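Local structure of cupin domain protein (Microcystis aeruginosa DIANCHI905, 5ZBF) at residues Glu20-Gln25 / Phe29-Ile34; Glu57-Leu60 / Val65-Pro68; Leu113-Asn118 / Phe135-Met140; Gln181-Pro186 / Ile201-Ile206. The protein probably works as a cupin-fold isomerase in making the Choi moiety of aeruginosin, and binds 4-hydroxyphenylpyruvic acid at an iron(II) site. One frame throughout, in Å; residues are numbered along the deposited sequence. Where two conformers were deposited one is given.

Contact 1. Residues Glu20-Gln25 / Phe29-Ile34; sequences EVFQCQ and FQLSVI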
loop_
_atom_site.group_PDB
_atom_site.type_symbol
_atom_site.label_atom_id
_atom_site.label_comp_id
_atom_site.label_asym_id
_atom_site.label_seq_id
_atom_site.Cartn_x
_atom_site.Cartn_y
_atom_site.Cartn_z
ATOM N N GLU A 20 -7.049 -0.719 10.289
ATOM C CA GLU A 20 -7.718 -1.896 9.738
ATOM C C GLU A 20 -6.601 -2.816 9.263
ATOM O O GLU A 20 -5.864 -2.480 8.325
ATOM C CB GLU A 20 -8.641 -1.512 8.577
ATOM C CG GLU A 20 -9.853 -0.682 9.004
ATOM C CD GLU A 20 -10.878 -1.425 9.866
ATOM O OE1 GLU A 20 -10.916 -2.678 9.885
ATOM O OE2 GLU A 20 -11.686 -0.735 10.531
ATOM N N VAL A 21 -6.473 -3.962 9.921
ATOM C CA VAL A 21 -5.297 -4.818 9.767
ATOM C C VAL A 21 -5.658 -6.060 8.949
ATOM O O VAL A 21 -6.561 -6.815 9.316
ATOM C CB VAL A 21 -4.731 -5.253 11.132
ATOM C CG1 VAL A 21 -3.530 -6.159 10.918
ATOM C CG2 VAL A 21 -4.349 -4.031 11.962
ATOM N N PHE A 22 -4.950 -6.255 7.841
ATOM C CA PHE A 22 -5.220 -7.357 6.938
ATOM C C PHE A 22 -4.001 -8.281 6.874
ATOM O O PHE A 22 -2.880 -7.821 6.636
ATOM C CB PHE A 22 -5.445 -6.878 5.512
ATOM C CG PHE A 22 -6.545 -5.860 5.305
ATOM C CD1 PHE A 22 -7.715 -6.214 4.640
ATOM C CD2 PHE A 22 -6.362 -4.528 5.643
ATOM C CE1 PHE A 22 -8.689 -5.271 4.368
ATOM C CE2 PHE A 22 -7.336 -3.579 5.367
ATOM C CZ PHE A 22 -8.501 -3.952 4.731
ATOM N N GLN A 23 -4.228 -9.580 7.010
ATOM C CA GLN A 23 -3.145 -10.558 6.921
ATOM C C GLN A 23 -3.031 -11.034 5.484
ATOM O O GLN A 23 -4.027 -11.448 4.909
ATOM C CB GLN A 23 -3.418 -11.745 7.842
ATOM C CG GLN A 23 -2.209 -12.647 8.063
ATOM C CD GLN A 23 -1.121 -11.976 8.888
ATOM O OE1 GLN A 23 -1.385 -11.442 9.970
ATOM N NE2 GLN A 23 0.110 -12.005 8.383
ATOM N N CYS A 24 -1.822 -10.970 4.921
ATOM C CA CYS A 24 -1.535 -11.452 3.566
ATOM C C CYS A 24 -0.332 -12.414 3.632
ATOM O O CYS A 24 0.801 -12.057 3.291
ATOM C CB CYS A 24 -1.234 -10.279 2.635
ATOM S SG CYS A 24 -2.569 -9.077 2.494
ATOM N N GLN A 25 -0.605 -13.631 4.089
ATOM C CA GLN A 25 0.428 -14.598 4.455
ATOM C C GLN A 25 1.462 -13.954 5.386
ATOM O O GLN A 25 1.114 -13.614 6.512
ATOM C CB GLN A 25 1.033 -15.253 3.211
ATOM C CG GLN A 25 0.078 -16.261 2.595
ATOM C CD GLN A 25 0.637 -16.971 1.369
ATOM O OE1 GLN A 25 1.826 -16.884 1.057
ATOM N NE2 GLN A 25 -0.231 -17.678 0.667
ATOM N N PHE A 29 -0.800 -5.899 5.873
ATOM C CA PHE A 29 -1.184 -4.642 5.255
ATOM C C PHE A 29 -2.169 -3.971 6.194
ATOM O O PHE A 29 -3.102 -4.621 6.676
ATOM C CB PHE A 29 -1.846 -4.898 3.894
ATOM C CG PHE A 29 -2.379 -3.654 3.223
ATOM C CD1 PHE A 29 -1.621 -2.980 2.276
ATOM C CD2 PHE A 29 -3.636 -3.142 3.548
ATOM C CE1 PHE A 29 -2.096 -1.827 1.669
ATOM C CE2 PHE A 29 -4.109 -1.986 2.958
ATOM C CZ PHE A 29 -3.352 -1.339 1.989
ATOM N N GLN A 30 -1.982 -2.685 6.449
ATOM C CA GLN A 30 -2.951 -1.945 7.255
ATOM C C GLN A 30 -3.340 -0.604 6.669
ATOM O O GLN A 30 -2.517 0.106 6.113
ATOM C CB GLN A 30 -2.448 -1.779 8.698
ATOM C CG GLN A 30 -1.141 -1.026 8.827
ATOM C CD GLN A 30 -0.476 -1.198 10.193
ATOM O OE1 GLN A 30 -0.601 -2.235 10.830
ATOM N NE2 GLN A 30 0.247 -0.184 10.624
ATOM N N LEU A 31 -4.624 -0.273 6.786
ATOM C CA LEU A 31 -5.094 1.073 6.525
ATOM C C LEU A 31 -5.104 1.795 7.870
ATOM O O LEU A 31 -5.547 1.221 8.872
ATOM C CB LEU A 31 -6.503 1.053 5.923
ATOM C CG LEU A 31 -6.708 0.404 4.561
ATOM C CD1 LEU A 31 -8.194 0.279 4.249
ATOM C CD2 LEU A 31 -5.988 1.194 3.482
ATOM N N SER A 32 -4.597 3.022 7.871
ATOM C CA SER A 32 -4.394 3.826 9.082
ATOM C C SER A 32 -5.213 5.105 9.059
ATOM O O SER A 32 -5.371 5.721 8.011
ATOM C CB SER A 32 -2.923 4.239 9.188
ATOM O OG SER A 32 -2.100 3.151 9.563
ATOM N N VAL A 33 -5.702 5.516 10.229
ATOM C CA VAL A 33 -6.262 6.834 10.416
ATOM C C VAL A 33 -5.544 7.417 11.635
ATOM O O VAL A 33 -5.689 6.906 12.758
ATOM C CB VAL A 33 -7.782 6.823 10.653
ATOM C CG1 VAL A 33 -8.295 8.253 10.763
ATOM C CG2 VAL A 33 -8.496 6.068 9.533
ATOM N N ILE A 34 -4.768 8.467 11.396
ATOM C CA ILE A 34 -4.030 9.167 12.446
ATOM C C ILE A 34 -4.723 10.496 12.759
ATOM O O ILE A 34 -4.974 11.317 11.868
ATOM C CB ILE A 34 -2.556 9.404 12.058
ATOM C CG1 ILE A 34 -1.830 8.061 11.872
ATOM C CG2 ILE A 34 -1.844 10.263 13.101
ATOM C CD1 ILE A 34 -0.378 8.194 11.476
#
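Glu20 to Phe22 and Phe29 to Leu31 pair as the two antiparallel strands of a buried beta hairpin, formed by strands 17-24 and 27-34. Four backbone hydrogen bonds tie the strands. Glu20 N meets Leu31 O at 2.8 Å, and Leu31 N returns to Glu20 O at 3.0 Å. Phe22 N reaches Phe29 O at 2.7 Å. Phe29 N completes the second pair with Phe22 O at 2.9 Å. Val21 and Gln30 lie between as a non-hydrogen-bonded pair. Here Glu20 O also takes a CA-H...O contact from Gln30 CA at 3.1 Å.

Phe22, Phe29 and Leu31 share one face. The two phenylalanine side chains run alongside each other and point the same way. Their rings form an offset edge-to-face pair, with the edge of Phe29 turned to the face of Phe22 and the planes at 69°. Their CD2 atoms come within 3.7 Å. Leu31 CD1 sits at the edge of the Phe22 ring, 4.1 Å from CE2.

The hairpin belongs to the antiparallel beta scaffold of a protein with two cupin modules. Its aromatic face packs against Phe97, and also against Ile158, Phe160 and Ile182 of the second module. Its other face carries Gln30 to the ligand pocket. The CG of Gln30 stands between the backbone N and the carbonyl carbon (chi1 60°), and the chain runs out extended from there. NE2 then bonds both Asp98 OD1, which probably fixes the turn of the amide, and O2 of the bound 4-hydroxyphenylpyruvic acid.

Contact 2. Residues Glu57-Leu60 / Val65-Pro68; sequences ELEL and VIKP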
loop_
_atom_site.group_PDB
_atom_site.type_symbol
_atom_site.label_atom_id
_atom_site.label_comp_id
_atom_site.label_asym_id
_atom_site.label_seq_id
_atom_site.Cartn_x
_atom_site.Cartn_y
_atom_site.Cartn_z
ATOM N N GLU A 57 -1.310 14.710 5.325
ATOM C CA GLU A 57 0.132 14.898 5.271
ATOM C C GLU A 57 0.702 14.253 6.526
ATOM O O GLU A 57 -0.018 14.044 7.517
ATOM C CB GLU A 57 0.489 16.387 5.209
ATOM C CG GLU A 57 1.943 16.697 4.908
ATOM C CD GLU A 57 2.266 18.182 4.984
ATOM O OE1 GLU A 57 1.337 19.019 5.025
ATOM O OE2 GLU A 57 3.465 18.516 5.010
ATOM N N LEU A 58 1.972 13.886 6.459
ATOM C CA LEU A 58 2.644 13.275 7.594
ATOM C C LEU A 58 4.098 13.722 7.582
ATOM O O LEU A 58 4.644 14.054 6.525
ATOM C CB LEU A 58 2.518 11.759 7.494
ATOM C CG LEU A 58 2.598 10.865 8.724
ATOM C CD1 LEU A 58 1.621 11.277 9.818
ATOM C CD2 LEU A 58 2.358 9.422 8.306
ATOM N N GLU A 59 4.696 13.798 8.768
ATOM C CA GLU A 59 6.119 14.033 8.905
ATOM C C GLU A 59 6.740 12.787 9.500
ATOM O O GLU A 59 6.321 12.310 10.577
ATOM C CB GLU A 59 6.393 15.224 9.809
ATOM C CG GLU A 59 5.989 16.554 9.209
ATOM C CD GLU A 59 6.270 17.714 10.137
ATOM O OE1 GLU A 59 6.186 17.537 11.374
ATOM O OE2 GLU A 59 6.569 18.808 9.623
ATOM N N LEU A 60 7.741 12.276 8.794
ATOM C CA LEU A 60 8.507 11.103 9.200
ATOM C C LEU A 60 9.758 11.513 10.004
ATOM O O LEU A 60 10.562 12.333 9.559
ATOM C CB LEU A 60 8.923 10.307 7.955
ATOM C CG LEU A 60 9.928 9.164 8.139
ATOM C CD1 LEU A 60 9.294 8.006 8.878
ATOM C CD2 LEU A 60 10.451 8.702 6.788
ATOM N N VAL A 65 16.549 12.831 11.263
ATOM C CA VAL A 65 16.043 13.853 10.342
ATOM C C VAL A 65 14.525 13.806 10.328
ATOM O O VAL A 65 13.918 12.853 10.817
ATOM C CB VAL A 65 16.597 13.689 8.909
ATOM C CG1 VAL A 65 18.117 13.792 8.921
ATOM C CG2 VAL A 65 16.164 12.368 8.285
ATOM N N ILE A 66 13.922 14.853 9.782
ATOM C CA ILE A 66 12.475 14.947 9.666
ATOM C C ILE A 66 12.166 15.105 8.177
ATOM O O ILE A 66 12.705 16.006 7.534
ATOM C CB ILE A 66 11.925 16.137 10.485
ATOM C CG1 ILE A 66 12.391 16.016 11.945
ATOM C CG2 ILE A 66 10.402 16.199 10.393
ATOM C CD1 ILE A 66 12.103 17.230 12.810
ATOM N N LYS A 67 11.321 14.220 7.643
ATOM C CA LYS A 67 10.972 14.205 6.211
ATOM C C LYS A 67 9.463 14.332 6.003
ATOM O O LYS A 67 8.693 13.504 6.494
ATOM C CB LYS A 67 11.426 12.897 5.548
ATOM C CG LYS A 67 12.922 12.626 5.590
ATOM C CD LYS A 67 13.666 13.448 4.556
ATOM C CE LYS A 67 15.082 12.933 4.367
ATOM N NZ LYS A 67 15.726 13.507 3.158
ATOM N N PRO A 68 9.029 15.360 5.266
ATOM C CA PRO A 68 7.603 15.434 4.955
ATOM C C PRO A 68 7.168 14.356 3.953
ATOM O O PRO A 68 7.945 13.961 3.084
ATOM C CB PRO A 68 7.429 16.848 4.388
ATOM C CG PRO A 68 8.785 17.266 3.925
ATOM C CD PRO A 68 9.792 16.504 4.733
#
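Leu60 O is approached by two groups of the facing strand. Lys67 N donates a nearly straight hydrogen bond to it at 2.8 Å. Ile66 CA adds a CA-H...O contact at 3.2 Å. Lys67 O is met in a similar way, by Leu60 N at 2.8 Å and by a longer CA-H...O contact from Glu59 CA at 3.6 Å.

Leu60 and Lys67 are therefore an antiparallel hydrogen-bonded pair, with CB atoms 4.3 Å apart. The Lys67 chain bends at chi2 (-78°), which takes its amine away from the strand 57-60. Glu59 and Pro68 form the next pair, a non-hydrogen-bonded one. Pro68 has no N-H, and this position asks for none across the pair. On the same face Ile66 CG2 stands anti to its own backbone N and touches Glu59 CB at 4.2 Å. Farther along, the extended chain of Glu57 brings OE2 to within 4.3 Å of Pro68 CB.

The segments belong to the hairpin 57-62/65-70 of the first cupin module. Strand 65-70 is outermost in its four-stranded sheet within the chain. Strand 57-62 is bordered on its other side by strand 84-87, where Leu58 and Leu60 rest on Phe86 of the ligand pocket. Leu60 and Lys67 also touch Val112 of strand 112-119.

Contact 3. Residues Leu113-Asn118 / Phe135-Met140; sequences LTLSNN and FEIVMM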
loop_
_atom_site.group_PDB
_atom_site.type_symbol
_atom_site.label_atom_id
_atom_site.label_comp_id
_atom_site.label_asym_id
_atom_site.label_seq_id
_atom_site.Cartn_x
_atom_site.Cartn_y
_atom_site.Cartn_z
ATOM N N LEU A 113 10.994 7.428 -0.719
ATOM C CA LEU A 113 10.969 7.263 -2.172
ATOM C C LEU A 113 9.781 8.030 -2.723
ATOM O O LEU A 113 8.835 8.318 -1.999
ATOM C CB LEU A 113 10.850 5.790 -2.551
ATOM C CG LEU A 113 12.003 4.878 -2.126
ATOM C CD1 LEU A 113 11.615 3.426 -2.384
ATOM C CD2 LEU A 113 13.283 5.268 -2.841
ATOM N N THR A 114 9.833 8.371 -4.005
ATOM C CA THR A 114 8.759 9.136 -4.615
ATOM C C THR A 114 8.357 8.482 -5.926
ATOM O O THR A 114 9.200 8.066 -6.704
ATOM C CB THR A 114 9.145 10.614 -4.813
ATOM O OG1 THR A 114 9.436 11.202 -3.536
ATOM C CG2 THR A 114 8.006 11.392 -5.464
ATOM N N LEU A 115 7.054 8.376 -6.136
ATOM C CA LEU A 115 6.503 7.806 -7.362
ATOM C C LEU A 115 6.861 8.701 -8.535
ATOM O O LEU A 115 6.849 9.923 -8.411
ATOM C CB LEU A 115 4.976 7.697 -7.268
ATOM C CG LEU A 115 4.357 6.794 -6.198
ATOM C CD1 LEU A 115 2.841 6.972 -6.199
ATOM C CD2 LEU A 115 4.732 5.342 -6.442
ATOM N N SER A 116 7.187 8.082 -9.667
ATOM C CA SER A 116 7.486 8.816 -10.891
ATOM C C SER A 116 6.787 8.140 -12.063
ATOM O O SER A 116 6.429 6.962 -11.997
ATOM C CB SER A 116 9.000 8.900 -11.122
ATOM O OG SER A 116 9.581 7.615 -11.195
ATOM N N ASN A 117 6.591 8.899 -13.134
ATOM C CA ASN A 117 5.814 8.415 -14.266
ATOM C C ASN A 117 6.466 7.208 -14.918
ATOM O O ASN A 117 7.684 7.191 -15.142
ATOM C CB ASN A 117 5.622 9.526 -15.305
ATOM C CG ASN A 117 4.713 10.643 -14.810
ATOM O OD1 ASN A 117 3.812 10.426 -13.992
ATOM N ND2 ASN A 117 4.945 11.847 -15.308
ATOM N N ASN A 118 5.642 6.221 -15.258
ATOM C CA ASN A 118 6.119 5.008 -15.899
ATOM C C ASN A 118 5.006 4.356 -16.720
ATOM O O ASN A 118 3.961 4.968 -16.954
ATOM C CB ASN A 118 6.656 4.036 -14.839
ATOM C CG ASN A 118 7.900 3.295 -15.300
ATOM O OD1 ASN A 118 7.864 2.537 -16.271
ATOM N ND2 ASN A 118 9.008 3.509 -14.602
ATOM N N PHE A 135 10.247 -4.327 -2.533
ATOM C CA PHE A 135 8.890 -4.006 -2.955
ATOM C C PHE A 135 8.880 -3.112 -4.196
ATOM O O PHE A 135 9.832 -2.397 -4.466
ATOM C CB PHE A 135 8.155 -3.263 -1.821
ATOM C CG PHE A 135 8.820 -1.979 -1.444
ATOM C CD1 PHE A 135 8.445 -0.779 -2.034
ATOM C CD2 PHE A 135 9.889 -1.978 -0.553
ATOM C CE1 PHE A 135 9.102 0.399 -1.717
ATOM C CE2 PHE A 135 10.547 -0.802 -0.235
ATOM C CZ PHE A 135 10.147 0.391 -0.812
ATOM N N GLU A 136 7.765 -3.129 -4.912
ATOM C CA GLU A 136 7.478 -2.113 -5.913
ATOM C C GLU A 136 6.062 -1.618 -5.684
ATOM O O GLU A 136 5.158 -2.423 -5.484
ATOM C CB GLU A 136 7.613 -2.679 -7.328
ATOM C CG GLU A 136 7.322 -1.658 -8.412
ATOM C CD GLU A 136 7.602 -2.163 -9.816
ATOM O OE1 GLU A 136 7.717 -3.390 -10.018
ATOM O OE2 GLU A 136 7.688 -1.322 -10.731
ATOM N N ILE A 137 5.873 -0.304 -5.725
ATOM C CA ILE A 137 4.538 0.281 -5.614
ATOM C C ILE A 137 4.160 0.900 -6.957
ATOM O O ILE A 137 4.953 1.609 -7.561
ATOM C CB ILE A 137 4.462 1.301 -4.460
ATOM C CG1 ILE A 137 4.675 0.563 -3.124
ATOM C CG2 ILE A 137 3.118 2.031 -4.455
ATOM C CD1 ILE A 137 4.701 1.460 -1.912
ATOM N N VAL A 138 2.950 0.594 -7.412
ATOM C CA VAL A 138 2.425 1.091 -8.677
ATOM C C VAL A 138 1.058 1.707 -8.421
ATOM O O VAL A 138 0.203 1.066 -7.839
ATOM C CB VAL A 138 2.280 -0.050 -9.704
ATOM C CG1 VAL A 138 1.795 0.498 -11.047
ATOM C CG2 VAL A 138 3.603 -0.790 -9.849
ATOM N N MET A 139 0.871 2.950 -8.847
ATOM C CA MET A 139 -0.432 3.620 -8.802
ATOM C C MET A 139 -0.826 3.920 -10.239
ATOM O O MET A 139 -0.019 4.439 -11.006
ATOM C CB MET A 139 -0.339 4.928 -8.023
ATOM C CG MET A 139 -1.676 5.618 -7.799
ATOM S SD MET A 139 -1.601 7.037 -6.682
ATOM C CE MET A 139 -0.599 8.190 -7.610
ATOM N N MET A 140 -2.063 3.609 -10.600
ATOM C CA MET A 140 -2.487 3.752 -11.987
ATOM C C MET A 140 -3.985 3.896 -12.117
ATOM O O MET A 140 -4.738 3.346 -11.319
ATOM C CB MET A 140 -2.039 2.536 -12.785
ATOM C CG MET A 140 -2.702 1.241 -12.372
ATOM S SD MET A 140 -1.925 -0.165 -13.175
ATOM C CE MET A 140 -2.329 0.142 -14.886
#
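Leu113 and Phe135 point at each other from opposite directions. Leu113 CD1 lies 3.7 Å from Phe135 CZ and 4.0 Å from CE1, so a methyl group meets the far end of the ring. Phe135 has its CG between the backbone N and the carbonyl carbon (chi1 60°), and the ring stands up from its strand toward Leu113.

Leu115 meets its partners differently, crossing both Ile137 and Met139 at about a right angle. Its two methyls divide the work. CD2 approaches Ile137 CG2 at 4.2 Å and Ile137 O at 3.9 Å. CD1 approaches Met139 CE at 3.9 Å and Met139 CB at 4.2 Å. The Met139 chain turns at chi3 (66°), which swings CE onto the leucine.

This is apolar packing between strands that are not paired: the closest CA atoms, of Leu115 and Val138, are 8.0 Å apart. It lies in the two-module cupin scaffold, where strand 112-119 breaks at Leu115. Before the break its backbone bonds to Ile75 of strand 74-78. After it, Ser116 and Asn118 bond to strand 126-131. Ile75 also packs on Leu113, Phe135 and Ile137, while Met139 touches Gln128 and Ile204 on the two strands next to its own.

Contact 4. Residues Gln181-Pro186 / Ile201-Ile206; sequences QIYYAP and INLIKI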
loop_
_atom_site.group_PDB
_atom_site.type_symbol
_atom_site.label_atom_id
_atom_site.label_comp_id
_atom_site.label_asym_id
_atom_site.label_seq_id
_atom_site.Cartn_x
_atom_site.Cartn_y
_atom_site.Cartn_z
ATOM N N GLN A 181 -11.261 -2.180 1.198
ATOM C CA GLN A 181 -11.008 -3.595 0.984
ATOM C C GLN A 181 -9.696 -3.724 0.234
ATOM O O GLN A 181 -9.242 -2.765 -0.386
ATOM C CB GLN A 181 -12.114 -4.222 0.140
ATOM C CG GLN A 181 -13.511 -4.051 0.701
ATOM C CD GLN A 181 -14.583 -4.522 -0.264
ATOM O OE1 GLN A 181 -14.976 -3.793 -1.166
ATOM N NE2 GLN A 181 -15.070 -5.740 -0.067
ATOM N N ILE A 182 -9.079 -4.897 0.307
ATOM C CA ILE A 182 -7.910 -5.211 -0.524
ATOM C C ILE A 182 -8.056 -6.568 -1.202
ATOM O O ILE A 182 -8.892 -7.393 -0.820
ATOM C CB ILE A 182 -6.572 -5.197 0.271
ATOM C CG1 ILE A 182 -6.425 -6.439 1.176
ATOM C CG2 ILE A 182 -6.427 -3.916 1.081
ATOM C CD1 ILE A 182 -5.137 -6.449 1.974
ATOM N N TYR A 183 -7.235 -6.791 -2.224
ATOM C CA TYR A 183 -7.027 -8.140 -2.719
ATOM C C TYR A 183 -5.593 -8.550 -2.423
ATOM O O TYR A 183 -4.688 -7.706 -2.340
ATOM C CB TYR A 183 -7.365 -8.286 -4.216
ATOM C CG TYR A 183 -6.424 -7.568 -5.154
ATOM C CD1 TYR A 183 -5.217 -8.140 -5.540
ATOM C CD2 TYR A 183 -6.731 -6.307 -5.638
ATOM C CE1 TYR A 183 -4.340 -7.467 -6.389
ATOM C CE2 TYR A 183 -5.875 -5.633 -6.498
ATOM C CZ TYR A 183 -4.679 -6.210 -6.870
ATOM O OH TYR A 183 -3.837 -5.521 -7.716
ATOM N N TYR A 184 -5.405 -9.852 -2.284
ATOM C CA TYR A 184 -4.091 -10.443 -2.110
ATOM C C TYR A 184 -3.949 -11.598 -3.094
ATOM O O TYR A 184 -4.727 -12.548 -3.052
ATOM C CB TYR A 184 -3.917 -10.944 -0.676
ATOM C CG TYR A 184 -2.696 -11.813 -0.494
ATOM C CD1 TYR A 184 -1.442 -11.366 -0.888
ATOM C CD2 TYR A 184 -2.795 -13.089 0.071
ATOM C CE1 TYR A 184 -0.313 -12.157 -0.725
ATOM C CE2 TYR A 184 -1.671 -13.882 0.241
ATOM C CZ TYR A 184 -0.433 -13.411 -0.163
ATOM O OH TYR A 184 0.698 -14.191 -0.014
ATOM N N ALA A 185 -2.960 -11.497 -3.974
ATOM C CA ALA A 185 -2.687 -12.536 -4.969
ATOM C C ALA A 185 -1.328 -13.150 -4.675
ATOM O O ALA A 185 -0.304 -12.530 -4.951
ATOM C CB ALA A 185 -2.710 -11.954 -6.376
ATOM N N PRO A 186 -1.312 -14.362 -4.097
ATOM C CA PRO A 186 -0.043 -15.039 -3.868
ATOM C C PRO A 186 0.696 -15.299 -5.166
ATOM O O PRO A 186 0.110 -15.195 -6.253
ATOM C CB PRO A 186 -0.454 -16.376 -3.234
ATOM C CG PRO A 186 -1.808 -16.153 -2.692
ATOM C CD PRO A 186 -2.452 -15.134 -3.577
ATOM N N ILE A 201 -10.811 4.527 -12.326
ATOM C CA ILE A 201 -10.550 4.059 -10.969
ATOM C C ILE A 201 -9.057 4.145 -10.674
ATOM O O ILE A 201 -8.238 3.667 -11.450
ATOM C CB ILE A 201 -11.056 2.612 -10.781
ATOM C CG1 ILE A 201 -12.594 2.607 -10.802
ATOM C CG2 ILE A 201 -10.523 2.005 -9.485
ATOM C CD1 ILE A 201 -13.209 1.237 -10.691
ATOM N N ASN A 202 -8.717 4.763 -9.546
ATOM C CA ASN A 202 -7.336 4.850 -9.105
ATOM C C ASN A 202 -6.982 3.613 -8.278
ATOM O O ASN A 202 -7.564 3.386 -7.222
ATOM C CB ASN A 202 -7.122 6.140 -8.308
ATOM C CG ASN A 202 -7.301 7.385 -9.165
ATOM O OD1 ASN A 202 -6.488 7.648 -10.048
ATOM N ND2 ASN A 202 -8.368 8.156 -8.919
ATOM N N LEU A 203 -6.047 2.816 -8.791
ATOM C CA LEU A 203 -5.630 1.561 -8.173
ATOM C C LEU A 203 -4.210 1.700 -7.680
ATOM O O LEU A 203 -3.378 2.300 -8.356
ATOM C CB LEU A 203 -5.722 0.408 -9.174
ATOM C CG LEU A 203 -5.296 -0.971 -8.641
ATOM C CD1 LEU A 203 -6.181 -2.084 -9.183
ATOM C CD2 LEU A 203 -3.833 -1.240 -8.951
ATOM N N ILE A 204 -3.947 1.173 -6.480
ATOM C CA ILE A 204 -2.592 1.056 -5.969
ATOM C C ILE A 204 -2.300 -0.425 -5.764
ATOM O O ILE A 204 -3.087 -1.153 -5.170
ATOM C CB ILE A 204 -2.429 1.826 -4.636
ATOM C CG1 ILE A 204 -2.612 3.330 -4.871
ATOM C CG2 ILE A 204 -1.081 1.520 -3.970
ATOM C CD1 ILE A 204 -2.725 4.126 -3.586
ATOM N N LYS A 205 -1.161 -0.879 -6.276
ATOM C CA LYS A 205 -0.722 -2.234 -5.990
ATOM C C LYS A 205 0.703 -2.225 -5.464
ATOM O O LYS A 205 1.479 -1.318 -5.754
ATOM C CB LYS A 205 -0.882 -3.148 -7.205
ATOM C CG LYS A 205 -0.132 -2.704 -8.427
ATOM C CD LYS A 205 -0.416 -3.642 -9.584
ATOM C CE LYS A 205 0.299 -3.153 -10.826
ATOM N NZ LYS A 205 0.079 -4.046 -11.994
ATOM N N ILE A 206 0.994 -3.213 -4.626
ATOM C CA ILE A 206 2.317 -3.411 -4.063
ATOM C C ILE A 206 2.759 -4.821 -4.412
ATOM O O ILE A 206 2.071 -5.796 -4.097
ATOM C CB ILE A 206 2.319 -3.251 -2.533
ATOM C CG1 ILE A 206 1.649 -1.942 -2.116
ATOM C CG2 ILE A 206 3.751 -3.317 -2.001
ATOM C CD1 ILE A 206 0.199 -2.096 -1.673
#
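Leu203 is the first residue of segment 201-206 to touch Tyr183. Its CD1 lies at the edge of the tyrosine ring, near the ring plane, 4.5 Å from CE2 and 4.4 Å from OH. The contact is loose and apolar.

Lys205 follows and makes the closer approach: its CB is 3.8 Å from Tyr183 OH. The two side chains cross at a slant. The lysine CG stands between the backbone N and the carbonyl carbon (chi1 59°), and the rest of the chain is fully extended. It carries NZ away from the tyrosine to a salt bridge with Asp120. The phenol hydroxyl has its own polar partner, a hydrogen bond with Glu157 OE2.

The backbones stay well apart, with the CA atoms of Tyr183 and Lys205 separated by 9.2 Å. Strand 156-161 runs between them, and Tyr183 and Ala185 bond to its backbone at Gly159 and Glu157. The ring of Tyr183 therefore bridges to the next strand but one. Such side-chain contacts over an intervening antiparallel strand belong here to the beta scaffold of the second cupin module.

How the contacts relate
Contacts 1, 3 and 4 are buried, while contact 2 is partly exposed and lies farther from the chain centre. Contacts 1 and 2 are hairpins held by backbone hydrogen bonds. Contacts 3 and 4 join strands that are not paired and meet mainly through side chains. Contact 1 adds an aromatic pair and a ligand-binding glutamine; contact 2 has charged side chains at its margin. Contacts 3 and 4 use adjacent strands, 135-142 and 201-208, which are probably bonded through Val138 O to Lys205 N. Contacts 1 and 4 meet where Ile182 packs on Phe22 and Phe29. Ile34 and Leu58 link contacts 1 and 2.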